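Long-range contacts in thermostable monoacylglycerol lipase (Bacillus, PDB 4LHE), which hydrolyses monoacylglycerols to glycerol and a free fatty acid, as a thermostable esterase of the alpha/beta hydrolase fold: residues A121-P126 and P201-I206; G146-N151 and N223-A228. All blocks are in the same frame, centred on the assembly; numbering follows the deposited sequence.

Contact 1: residues A121-P126 and P201-I206; sequences AAVDIP and PGNADI
Asn203 OD1 is gripped by two backbone N-H groups, those of Val123 and Asp124. The bond from Val123 N to Asn203 OD1 is short, at 2.5 Å. It runs nearly along the C=O axis, with a C=O...donor angle of 167°. Asp124 N reaches Asn203 OD1 at 2.9 Å and approaches more obliquely, at 131° and tilted from the carbonyl plane. The other branch of the amide works in the reverse sense. Asn203 ND2 gives a weak but straight bond to Asp124 O, at 3.4 Å. Nearer the helix backbone, Asn203 CB lies 3.5 Å from Ala121 O. One side chain thus engages the backbone of three residues of 121-126. An alanine in place of Asn203 would probably leave the N-H groups of Val123 and Asp124 without their acceptor and the loop less firmly fixed.

One turn further along helix 202-210, Ile206 adds an apolar contact. Its CG2 lies anti to the backbone N and meets Val123 CG1 at 3.8 Å. The two side chains slide past each other in opposite directions. Val123 has chi1 at 142°, away from a staggered position, so its fit here may carry some strain. Lys178 of helix 164-179 touches both Val123 and Ile206. Lys178 NZ also makes a long, weak ion pair with Asp124 OD2. On the far side of the loop, Ala122 O is hydrogen-bonded to Thr101 OG1.

The contact ties the loop that leaves strand 115-119 to the start of helix 202-210. Its chemistry is that of a buried amide pairing with main chain. Donors at OD1 and an acceptor at ND2 settle which way the amide is turned, and the two N-H groups would probably polarise its carbonyl.

Contact 2: residues G146-N151 and N223-A228; sequences GSDLKN and NSYHVA. With SO4 (sulfate ion), chain D.
The loop of the probable catalytic histidine, His226, is held against loop 146-151 through Asp148. Two bonds do this. Val227 N donates to Asp148 O at 3.1 Å in a nearly straight bond (174°). His226 N reaches Asp148 OD2 at 3.3 Å, from above the carboxylate plane. Asp148 CG lies anti to its backbone N (chi1 -169°), which sets it close to Tyr225 CB. The other oxygen, Asp148 OD1, is bonded to His197 ND1.

Tyr225 packs on the main chain and side chain of the same loop. Lys150 CB lies over the centre of the ring, 3.9 Å from the centroid, in a CH-pi contact. The two side chains cross at about a right angle. A very short approach of Lys150 NZ to Asn223 OD1 is doubtful. Leu149 CG also meets Val227 CB, at 3.7 Å, in an apolar contact.

The His226 ring points elsewhere. NE2 donates to sulfate O3 at 2.8 Å, and ND1 is bonded to Asp196 OD2. The sulfate, probably from the crystallisation liquor, also bonds Ser97 OG and the N-H groups of Phe29 and Thr30. Ser97, His226 and Asp196 are consistent with the Ser-His-Asp triad of alpha/beta hydrolases, with the histidine on the loop after the last strand.

The two contacts alternate along the chain, in the order 121-126, 146-151, 201-206 and 223-228. Their centres are about 17 Å apart and their nearest atoms about 6 Å, without touching. Both join a segment of the region between strands 115-119 and 188-193 to one that follows strand 188-193. Those two strands are neighbours in the main sheet, and strand 216-221 is its edge. Contact 1 lies where the chain leaves the sheet, against helix 202-210. Contact 2 lies at the probable active site. Together they attach the region inserted between strands 115-119 and 188-193, which probably includes the lid of this lipase, at two points on the hydrolase core.

Contact 1: residues A121-P126 and P201-I206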
ATOM      1  N   ALA A 121      -5.385   4.600  -1.468  1.00 32.56           N
ATOM      2  CA  ALA A 121      -5.450   4.066  -0.108  1.00 33.34           C
ATOM      3  C   ALA A 121      -6.890   3.817   0.319  1.00 35.42           C
ATOM      4  O   ALA A 121      -7.792   4.606   0.007  1.00 36.17           O
ATOM      5  CB  ALA A 121      -4.765   5.005   0.868  1.00 32.17           C
ATOM      6  N   ALA A 122      -7.084   2.706   1.026  1.00 36.03           N
ATOM      7  CA  ALA A 122      -8.401   2.259   1.478  1.00 37.98           C
ATOM      8  C   ALA A 122      -8.622   2.604   2.947  1.00 37.81           C
ATOM      9  O   ALA A 122      -7.843   2.186   3.812  1.00 37.55           O
ATOM     10  CB  ALA A 122      -8.525   0.756   1.269  1.00 38.17           C
ATOM     11  N   VAL A 123      -9.695   3.345   3.227  1.00 39.85           N
ATOM     12  CA  VAL A 123      -9.981   3.838   4.578  1.00 39.27           C
ATOM     13  C   VAL A 123     -11.430   3.559   5.013  1.00 42.42           C
ATOM     14  O   VAL A 123     -11.716   3.372   6.204  1.00 43.63           O
ATOM     15  CB  VAL A 123      -9.601   5.345   4.693  1.00 40.51           C
ATOM     16  CG1 VAL A 123     -10.594   6.112   5.533  1.00 41.82           C
ATOM     17  CG2 VAL A 123      -8.174   5.502   5.233  1.00 38.02           C
ATOM     18  N   ASP A 124     -12.333   3.494   4.041  1.00 43.61           N
ATOM     19  CA  ASP A 124     -13.731   3.173   4.321  1.00 47.46           C
ATOM     20  C   ASP A 124     -14.391   2.479   3.117  1.00 48.79           C
ATOM     21  O   ASP A 124     -14.887   3.150   2.210  1.00 49.13           O
ATOM     22  CB  ASP A 124     -14.493   4.454   4.691  1.00 49.53           C
ATOM     23  CG  ASP A 124     -15.983   4.217   4.935  1.00 54.25           C
ATOM     24  OD1 ASP A 124     -16.344   3.155   5.499  1.00 55.62           O
ATOM     25  OD2 ASP A 124     -16.792   5.103   4.566  1.00 55.15           O
ATOM     26  N   ILE A 125     -14.390   1.145   3.100  1.00 49.73           N
ATOM     27  CA  ILE A 125     -15.008   0.407   1.990  1.00 51.52           C
ATOM     28  C   ILE A 125     -16.390  -0.142   2.351  1.00 55.45           C
ATOM     29  O   ILE A 125     -16.501  -1.080   3.146  1.00 55.70           O
ATOM     30  CB  ILE A 125     -14.142  -0.778   1.493  1.00 49.64           C
ATOM     31  CG1 ILE A 125     -12.729  -0.322   1.114  1.00 47.32           C
ATOM     32  CG2 ILE A 125     -14.808  -1.463   0.305  1.00 50.99           C
ATOM     33  CD1 ILE A 125     -11.965  -1.366   0.302  1.00 44.98           C
ATOM     34  N   PRO A 126     -17.444   0.449   1.761  1.00 57.22           N
ATOM     35  CA  PRO A 126     -18.832  -0.013   1.880  1.00 61.37           C
ATOM     36  C   PRO A 126     -18.944  -1.486   1.522  1.00 62.44           C
ATOM     37  O   PRO A 126     -19.276  -2.314   2.371  1.00 64.53           O
ATOM     38  CB  PRO A 126     -19.574   0.832   0.827  1.00 62.94           C
ATOM     39  CG  PRO A 126     -18.485   1.440  -0.046  1.00 59.14           C
ATOM     40  CD  PRO A 126     -17.345   1.633   0.891  1.00 56.05           C
ATOM     41  N   PRO A 201     -13.026   6.640  -4.980  1.00 37.00           N
ATOM     42  CA  PRO A 201     -12.103   7.784  -5.000  1.00 37.35           C
ATOM     43  C   PRO A 201     -12.340   8.757  -3.845  1.00 37.78           C
ATOM     44  O   PRO A 201     -11.435   9.522  -3.491  1.00 37.59           O
ATOM     45  CB  PRO A 201     -12.412   8.462  -6.339  1.00 39.47           C
ATOM     46  CG  PRO A 201     -12.996   7.382  -7.191  1.00 39.86           C
ATOM     47  CD  PRO A 201     -13.766   6.509  -6.247  1.00 38.20           C
ATOM     48  N   GLY A 202     -13.537   8.720  -3.261  1.00 38.27           N
ATOM     49  CA  GLY A 202     -13.866   9.584  -2.147  1.00 38.65           C
ATOM     50  C   GLY A 202     -12.983   9.342  -0.931  1.00 37.82           C
ATOM     51  O   GLY A 202     -12.938  10.185  -0.033  1.00 38.20           O
ATOM     52  N   ASN A 203     -12.296   8.197  -0.889  1.00 35.41           N
ATOM     53  CA  ASN A 203     -11.378   7.895   0.214  1.00 34.66           C
ATOM     54  C   ASN A 203     -10.268   8.949   0.274  1.00 34.00           C
ATOM     55  O   ASN A 203      -9.783   9.301   1.348  1.00 34.91           O
ATOM     56  CB  ASN A 203     -10.804   6.466   0.089  1.00 33.52           C
ATOM     57  CG  ASN A 203     -11.663   5.409   0.795  1.00 34.00           C
ATOM     58  OD1 ASN A 203     -11.179   4.656   1.644  1.00 33.46           O
ATOM     59  ND2 ASN A 203     -12.942   5.348   0.436  1.00 36.18           N
ATOM     60  N   ALA A 204      -9.898   9.472  -0.888  1.00 35.22           N
ATOM     61  CA  ALA A 204      -8.909  10.538  -0.981  1.00 35.82           C
ATOM     62  C   ALA A 204      -9.327  11.743  -0.140  1.00 36.80           C
ATOM     63  O   ALA A 204      -8.522  12.306   0.617  1.00 36.90           O
ATOM     64  CB  ALA A 204      -8.730  10.944  -2.423  1.00 36.04           C
ATOM     65  N   ASP A 205     -10.592  12.127  -0.275  1.00 38.23           N
ATOM     66  CA  ASP A 205     -11.136  13.273   0.455  1.00 39.21           C
ATOM     67  C   ASP A 205     -11.185  13.044   1.963  1.00 38.70           C
ATOM     68  O   ASP A 205     -10.874  13.945   2.740  1.00 39.66           O
ATOM     69  CB  ASP A 205     -12.518  13.629  -0.095  1.00 41.14           C
ATOM     70  CG  ASP A 205     -12.464  14.055  -1.543  1.00 42.31           C
ATOM     71  OD1 ASP A 205     -11.632  14.920  -1.859  1.00 42.91           O
ATOM     72  OD2 ASP A 205     -13.237  13.523  -2.373  1.00 43.44           O
ATOM     73  N   ILE A 206     -11.549  11.832   2.373  1.00 37.37           N
ATOM     74  CA  ILE A 206     -11.579  11.464   3.791  1.00 37.03           C
ATOM     75  C   ILE A 206     -10.184  11.496   4.411  1.00 36.90           C
ATOM     76  O   ILE A 206     -10.000  11.945   5.554  1.00 36.57           O
ATOM     77  CB  ILE A 206     -12.185  10.055   3.972  1.00 37.10           C
ATOM     78  CG1 ILE A 206     -13.622  10.037   3.429  1.00 39.24           C
ATOM     79  CG2 ILE A 206     -12.125   9.625   5.429  1.00 36.61           C
ATOM     80  CD1 ILE A 206     -14.141   8.648   3.021  1.00 39.53           C
TER

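Contact 2: residues G146-N151 and N223-A228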
ATOM      1  N   GLY A 146     -10.284 -10.545 -10.424  1.00 60.00           N
ATOM      2  CA  GLY A 146      -9.264 -10.219 -11.409  1.00 59.04           C
ATOM      3  C   GLY A 146      -8.716  -8.830 -11.147  1.00 56.04           C
ATOM      4  O   GLY A 146      -9.210  -8.125 -10.263  1.00 56.37           O
ATOM      5  N   SER A 147      -7.704  -8.419 -11.904  1.00 54.28           N
ATOM      6  CA  SER A 147      -7.059  -7.138 -11.631  1.00 51.38           C
ATOM      7  C   SER A 147      -7.833  -5.977 -12.224  1.00 50.55           C
ATOM      8  O   SER A 147      -8.176  -6.000 -13.407  1.00 51.76           O
ATOM      9  CB  SER A 147      -5.635  -7.116 -12.186  1.00 49.14           C
ATOM     10  OG  SER A 147      -4.863  -8.172 -11.657  1.00 50.62           O
ATOM     11  N   ASP A 148      -8.102  -4.957 -11.410  1.00 48.93           N
ATOM     12  CA  ASP A 148      -8.602  -3.699 -11.952  1.00 48.16           C
ATOM     13  C   ASP A 148      -7.429  -2.879 -12.450  1.00 46.36           C
ATOM     14  O   ASP A 148      -6.958  -1.961 -11.763  1.00 44.79           O
ATOM     15  CB  ASP A 148      -9.382  -2.901 -10.913  1.00 47.79           C
ATOM     16  CG  ASP A 148     -10.131  -1.733 -11.525  1.00 47.66           C
ATOM     17  OD1 ASP A 148     -10.464  -1.810 -12.727  1.00 48.64           O
ATOM     18  OD2 ASP A 148     -10.404  -0.741 -10.808  1.00 46.35           O
ATOM     19  N   LEU A 149      -6.979  -3.215 -13.660  1.00 45.79           N
ATOM     20  CA  LEU A 149      -5.803  -2.614 -14.293  1.00 44.09           C
ATOM     21  C   LEU A 149      -6.151  -2.342 -15.743  1.00 45.20           C
ATOM     22  O   LEU A 149      -6.680  -3.219 -16.431  1.00 47.64           O
ATOM     23  CB  LEU A 149      -4.641  -3.605 -14.250  1.00 43.38           C
ATOM     24  CG  LEU A 149      -3.269  -3.199 -13.721  1.00 40.96           C
ATOM     25  CD1 LEU A 149      -2.327  -4.415 -13.766  1.00 41.28           C
ATOM     26  CD2 LEU A 149      -2.696  -2.057 -14.502  1.00 38.87           C
ATOM     27  N   LYS A 150      -5.863  -1.142 -16.229  1.00 43.28           N
ATOM     28  CA  LYS A 150      -6.255  -0.804 -17.590  1.00 44.13           C
ATOM     29  C   LYS A 150      -5.299  -1.403 -18.627  1.00 44.71           C
ATOM     30  O   LYS A 150      -5.722  -2.160 -19.508  1.00 46.45           O
ATOM     31  CB  LYS A 150      -6.356   0.712 -17.753  1.00 43.73           C
ATOM     32  CG  LYS A 150      -7.138   1.138 -18.970  1.00 44.81           C
ATOM     33  CD  LYS A 150      -6.682   2.493 -19.449  1.00 43.29           C
ATOM     34  CE  LYS A 150      -7.750   3.553 -19.266  1.00 44.21           C
ATOM     35  NZ  LYS A 150      -7.624   4.597 -20.333  1.00 43.59           N
ATOM     36  N   ASN A 151      -4.019  -1.048 -18.516  1.00 42.40           N
ATOM     37  CA  ASN A 151      -2.951  -1.591 -19.353  1.00 41.61           C
ATOM     38  C   ASN A 151      -2.947  -3.118 -19.330  1.00 42.86           C
ATOM     39  O   ASN A 151      -2.738  -3.723 -18.285  1.00 42.51           O
ATOM     40  CB  ASN A 151      -1.615  -1.040 -18.842  1.00 39.31           C
ATOM     41  CG  ASN A 151      -0.445  -1.365 -19.747  1.00 38.70           C
ATOM     42  OD1 ASN A 151      -0.598  -1.952 -20.825  1.00 40.27           O
ATOM     43  ND2 ASN A 151       0.750  -0.980 -19.303  1.00 37.04           N
ATOM     44  N   ASN A 223      -5.624   8.146 -16.367  1.00 41.66           N
ATOM     45  CA  ASN A 223      -5.532   7.021 -17.301  1.00 42.16           C
ATOM     46  C   ASN A 223      -5.248   5.683 -16.601  1.00 40.90           C
ATOM     47  O   ASN A 223      -4.612   4.804 -17.175  1.00 40.82           O
ATOM     48  CB  ASN A 223      -4.452   7.299 -18.356  1.00 42.28           C
ATOM     49  CG  ASN A 223      -4.659   6.504 -19.649  1.00 44.55           C
ATOM     50  OD1 ASN A 223      -5.737   5.945 -19.894  1.00 44.51           O
ATOM     51  ND2 ASN A 223      -3.618   6.452 -20.479  1.00 43.43           N
ATOM     52  N   SER A 224      -5.718   5.530 -15.368  1.00 40.07           N
ATOM     53  CA  SER A 224      -5.412   4.327 -14.602  1.00 38.27           C
ATOM     54  C   SER A 224      -6.606   3.832 -13.833  1.00 37.48           C
ATOM     55  O   SER A 224      -7.414   4.622 -13.355  1.00 38.64           O
ATOM     56  CB  SER A 224      -4.291   4.601 -13.595  1.00 36.95           C
ATOM     57  OG  SER A 224      -3.080   4.890 -14.249  1.00 37.34           O
ATOM     58  N   TYR A 225      -6.695   2.521 -13.672  1.00 37.01           N
ATOM     59  CA  TYR A 225      -7.661   1.966 -12.741  1.00 37.11           C
ATOM     60  C   TYR A 225      -6.930   1.668 -11.431  1.00 34.85           C
ATOM     61  O   TYR A 225      -5.783   2.092 -11.235  1.00 33.78           O
ATOM     62  CB  TYR A 225      -8.210   0.628 -13.231  1.00 37.84           C
ATOM     63  CG  TYR A 225      -8.977   0.686 -14.532  1.00 39.73           C
ATOM     64  CD1 TYR A 225      -9.486   1.886 -15.020  1.00 40.66           C
ATOM     65  CD2 TYR A 225      -9.191  -0.474 -15.275  1.00 40.73           C
ATOM     66  CE1 TYR A 225     -10.186   1.922 -16.222  1.00 43.15           C
ATOM     67  CE2 TYR A 225      -9.884  -0.447 -16.469  1.00 42.04           C
ATOM     68  CZ  TYR A 225     -10.382   0.750 -16.936  1.00 43.57           C
ATOM     69  OH  TYR A 225     -11.072   0.762 -18.128  1.00 45.94           O
ATOM     70  N   HIS A 226      -7.592   0.934 -10.549  1.00 34.24           N
ATOM     71  CA  HIS A 226      -7.084   0.714  -9.194  1.00 32.91           C
ATOM     72  C   HIS A 226      -5.588   0.471  -9.017  1.00 31.18           C
ATOM     73  O   HIS A 226      -4.947   1.115  -8.179  1.00 30.54           O
ATOM     74  CB  HIS A 226      -7.825  -0.437  -8.535  1.00 32.18           C
ATOM     75  CG  HIS A 226      -7.461  -0.637  -7.097  1.00 30.68           C
ATOM     76  ND1 HIS A 226      -7.519   0.383  -6.173  1.00 30.34           N
ATOM     77  CD2 HIS A 226      -7.050  -1.736  -6.420  1.00 29.96           C
ATOM     78  CE1 HIS A 226      -7.165  -0.079  -4.985  1.00 28.75           C
ATOM     79  NE2 HIS A 226      -6.875  -1.362  -5.108  1.00 29.07           N
ATOM     80  N   VAL A 227      -5.049  -0.480  -9.771  1.00 31.25           N
ATOM     81  CA  VAL A 227      -3.645  -0.883  -9.615  1.00 31.37           C
ATOM     82  C   VAL A 227      -2.744   0.107 -10.347  1.00 31.38           C
ATOM     83  O   VAL A 227      -2.049  -0.254 -11.294  1.00 32.24           O
ATOM     84  CB  VAL A 227      -3.402  -2.279 -10.176  1.00 31.48           C
ATOM     85  CG1 VAL A 227      -2.008  -2.803  -9.750  1.00 30.50           C
ATOM     86  CG2 VAL A 227      -4.480  -3.219  -9.675  1.00 31.19           C
ATOM     87  N   ALA A 228      -2.773   1.359  -9.896  1.00 31.21           N
ATOM     88  CA  ALA A 228      -2.191   2.492 -10.627  1.00 31.98           C
ATOM     89  C   ALA A 228      -0.657   2.416 -10.787  1.00 32.15           C
ATOM     90  O   ALA A 228      -0.096   2.959 -11.733  1.00 32.44           O
ATOM     91  CB  ALA A 228      -2.607   3.803  -9.936  1.00 31.49           C
TER
HETATM   92  S   SO4 D 302      -5.309  -4.153  -3.068  1.00 44.98           S
HETATM   93  O1  SO4 D 302      -5.292  -5.613  -3.013  1.00 45.35           O
HETATM   94  O2  SO4 D 302      -4.228  -3.678  -3.958  1.00 38.45           O
HETATM   95  O3  SO4 D 302      -6.592  -3.710  -3.615  1.00 47.54           O
HETATM   96  O4  SO4 D 302      -5.169  -3.656  -1.697  1.00 36.16           O